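Local coordinates for NMB1025 protein (Neisseria meningitidis serogroup B, PDB 3KJK) that is of unproven function but belongs to the RutC (YjgF-like) family, whose members include enamine/imine deaminases, and assembles as a trimer, at residues 72-77 / 115-120. Residues are numbered along the deposited sequence; the frame is centred on the assembly and turned at random.
Sequences VIYLRD and EIKITA
Tyr-74 and Glu-115 form an antiparallel hydrogen-bonded pair between strands 68-75 and 114-121. Tyr-74 N donates to Glu-115 O at 2.8 Å. Glu-115 N returns a bond to Tyr-74 O. Two residues back on one strand and two forward on the other, Val-72 and Lys-117 form a second such pair. Lys-117 N reaches Val-72 O at 2.8 Å, and Val-72 N reaches Lys-117 O at 2.9 Å. The axes of 72-75 and 115-120 come within 4.8 Å, and their N-to-C directions differ by 167°.

Tyr-74 has the most surface buried here. Its CG stands beside its own backbone N (chi1 -54°). The ring thus leans back along its strand, over Val-72, whose CG1 lies 3.4 Å above the ring plane, toward the rim. Tyr-74 CD2 lies 3.7 Å from Glu-115 O. Lys-117 CB comes to the ring edge, near its plane, 4.4 Å from Tyr-74 CE2.

The two strands are neighbours in the mixed sheet of the YjgF-like fold, which carries its helices on one face. Tyr-74, Glu-115, Val-72 and Lys-117 lie on the other face, which packs against the neighbouring subunits of the trimer. The Glu-115 side chain packs on Leu-107 and on Ala-101 of the second subunit. The Lys-117 chain bends at its last torsion (chi4 47°), and its NZ forms a salt bridge with Asp-70 of the second subunit.

Between the two hydrogen-bonded pairs sits the non-hydrogen-bonded pair Ile-73 and Ile-116. Their side chains lie side by side on the helix face and point the same way. Ile-73 CG2 meets Ile-116 CG1 at 3.9 Å. Ile-116 also packs on Val-50 and Ile-54 of helix 43-60.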
loop_
_atom_site.group_PDB
_atom_site.type_symbol
_atom_site.label_atom_id
_atom_site.label_comp_id
_atom_site.label_asym_id
_atom_site.label_seq_id
_atom_site.Cartn_x
_atom_site.Cartn_y
_atom_site.Cartn_z
ATOM N N VAL A 72 -0.071 -1.155 7.002
ATOM C CA VAL A 72 1.202 -1.689 6.500
ATOM C C VAL A 72 2.291 -1.202 7.428
ATOM O O VAL A 72 2.411 -0.002 7.659
ATOM C CB VAL A 72 1.515 -1.240 5.056
ATOM C CG1 VAL A 72 2.875 -1.778 4.612
ATOM C CG2 VAL A 72 0.410 -1.686 4.103
ATOM N N ILE A 73 3.057 -2.135 7.981
ATOM C CA ILE A 73 4.107 -1.795 8.942
ATOM C C ILE A 73 5.493 -2.057 8.345
ATOM O O ILE A 73 5.856 -3.203 8.083
ATOM C CB ILE A 73 3.934 -2.582 10.259
ATOM C CG1 ILE A 73 2.524 -2.360 10.825
ATOM C CG2 ILE A 73 5.031 -2.184 11.295
ATOM C CD1 ILE A 73 2.144 -3.296 11.945
ATOM N N TYR A 74 6.251 -0.984 8.122
ATOM C CA TYR A 74 7.610 -1.086 7.614
ATOM C C TYR A 74 8.572 -1.008 8.781
ATOM O O TYR A 74 8.549 -0.040 9.544
ATOM C CB TYR A 74 7.931 0.056 6.647
ATOM C CG TYR A 74 6.959 0.215 5.508
ATOM C CD1 TYR A 74 7.086 -0.545 4.350
ATOM C CD2 TYR A 74 5.912 1.131 5.586
ATOM C CE1 TYR A 74 6.189 -0.403 3.293
ATOM C CE2 TYR A 74 5.012 1.291 4.534
ATOM C CZ TYR A 74 5.159 0.525 3.394
ATOM O OH TYR A 74 4.272 0.676 2.360
ATOM N N LEU A 75 9.422 -2.021 8.909
ATOM C CA LEU A 75 10.467 -2.028 9.913
ATOM C C LEU A 75 11.817 -1.838 9.242
ATOM O O LEU A 75 12.095 -2.467 8.220
ATOM C CB LEU A 75 10.466 -3.359 10.672
ATOM C CG LEU A 75 9.280 -3.744 11.554
ATOM C CD1 LEU A 75 9.499 -5.162 12.074
ATOM C CD2 LEU A 75 9.106 -2.773 12.714
ATOM N N ARG A 76 12.661 -0.983 9.816
ATOM C CA ARG A 76 14.043 -0.859 9.350
ATOM C C ARG A 76 14.768 -2.213 9.409
ATOM O O ARG A 76 15.452 -2.622 8.460
ATOM C CB ARG A 76 14.811 0.179 10.179
ATOM C CG ARG A 76 16.291 0.279 9.811
ATOM C CD ARG A 76 17.038 1.333 10.636
ATOM N NE ARG A 76 18.430 1.453 10.210
ATOM C CZ ARG A 76 18.849 2.127 9.137
ATOM N NH1 ARG A 76 17.984 2.773 8.357
ATOM N NH2 ARG A 76 20.149 2.162 8.844
ATOM N N ASP A 77 14.599 -2.906 10.528
ATOM C CA ASP A 77 15.260 -4.176 10.751
ATOM C C ASP A 77 14.230 -5.158 11.281
ATOM O O ASP A 77 13.669 -4.957 12.354
ATOM C CB ASP A 77 16.413 -3.990 11.748
ATOM C CG ASP A 77 17.278 -5.232 11.899
ATOM O OD1 ASP A 77 18.465 -5.080 12.246
ATOM O OD2 ASP A 77 16.786 -6.356 11.682
ATOM N N GLU A 115 7.716 2.450 10.639
ATOM C CA GLU A 115 6.763 3.359 10.014
ATOM C C GLU A 115 5.494 2.572 9.748
ATOM O O GLU A 115 5.556 1.440 9.260
ATOM C CB GLU A 115 7.316 3.925 8.703
ATOM C CG GLU A 115 6.351 4.851 7.954
ATOM C CD GLU A 115 7.033 5.717 6.897
ATOM O OE1 GLU A 115 8.266 5.631 6.734
ATOM O OE2 GLU A 115 6.332 6.499 6.229
ATOM N N ILE A 116 4.351 3.164 10.076
ATOM C CA ILE A 116 3.063 2.493 9.909
ATOM C C ILE A 116 2.147 3.330 9.019
ATOM O O ILE A 116 2.010 4.538 9.222
ATOM C CB ILE A 116 2.421 2.178 11.287
ATOM C CG1 ILE A 116 3.346 1.234 12.081
ATOM C CG2 ILE A 116 1.032 1.577 11.118
ATOM C CD1 ILE A 116 2.823 0.794 13.448
ATOM N N LYS A 117 1.547 2.681 8.021
ATOM C CA LYS A 117 0.673 3.339 7.058
ATOM C C LYS A 117 -0.760 2.814 7.156
ATOM O O LYS A 117 -1.015 1.630 6.923
ATOM C CB LYS A 117 1.199 3.134 5.638
ATOM C CG LYS A 117 0.317 3.750 4.563
ATOM C CD LYS A 117 0.702 3.284 3.171
ATOM C CE LYS A 117 -0.497 3.331 2.224
ATOM N NZ LYS A 117 -1.248 4.614 2.321
ATOM N N ILE A 118 -1.692 3.716 7.459
ATOM C CA ILE A 118 -3.067 3.343 7.807
ATOM C C ILE A 118 -4.098 3.764 6.760
ATOM O O ILE A 118 -4.045 4.872 6.228
ATOM C CB ILE A 118 -3.466 3.951 9.185
ATOM C CG1 ILE A 118 -2.645 3.330 10.321
ATOM C CG2 ILE A 118 -4.984 3.833 9.445
ATOM C CD1 ILE A 118 -3.029 1.901 10.710
ATOM N N THR A 119 -5.031 2.857 6.470
ATOM C CA THR A 119 -6.250 3.199 5.745
ATOM C C THR A 119 -7.408 2.941 6.709
ATOM O O THR A 119 -7.442 1.898 7.380
ATOM C CB THR A 119 -6.404 2.361 4.444
ATOM O OG1 THR A 119 -5.234 2.522 3.635
ATOM C CG2 THR A 119 -7.632 2.797 3.637
ATOM N N ALA A 120 -8.342 3.890 6.782
ATOM C CA ALA A 120 -9.453 3.801 7.723
ATOM C C ALA A 120 -10.790 4.320 7.166
ATOM O O ALA A 120 -10.888 4.735 5.999
ATOM C CB ALA A 120 -9.098 4.523 9.021
#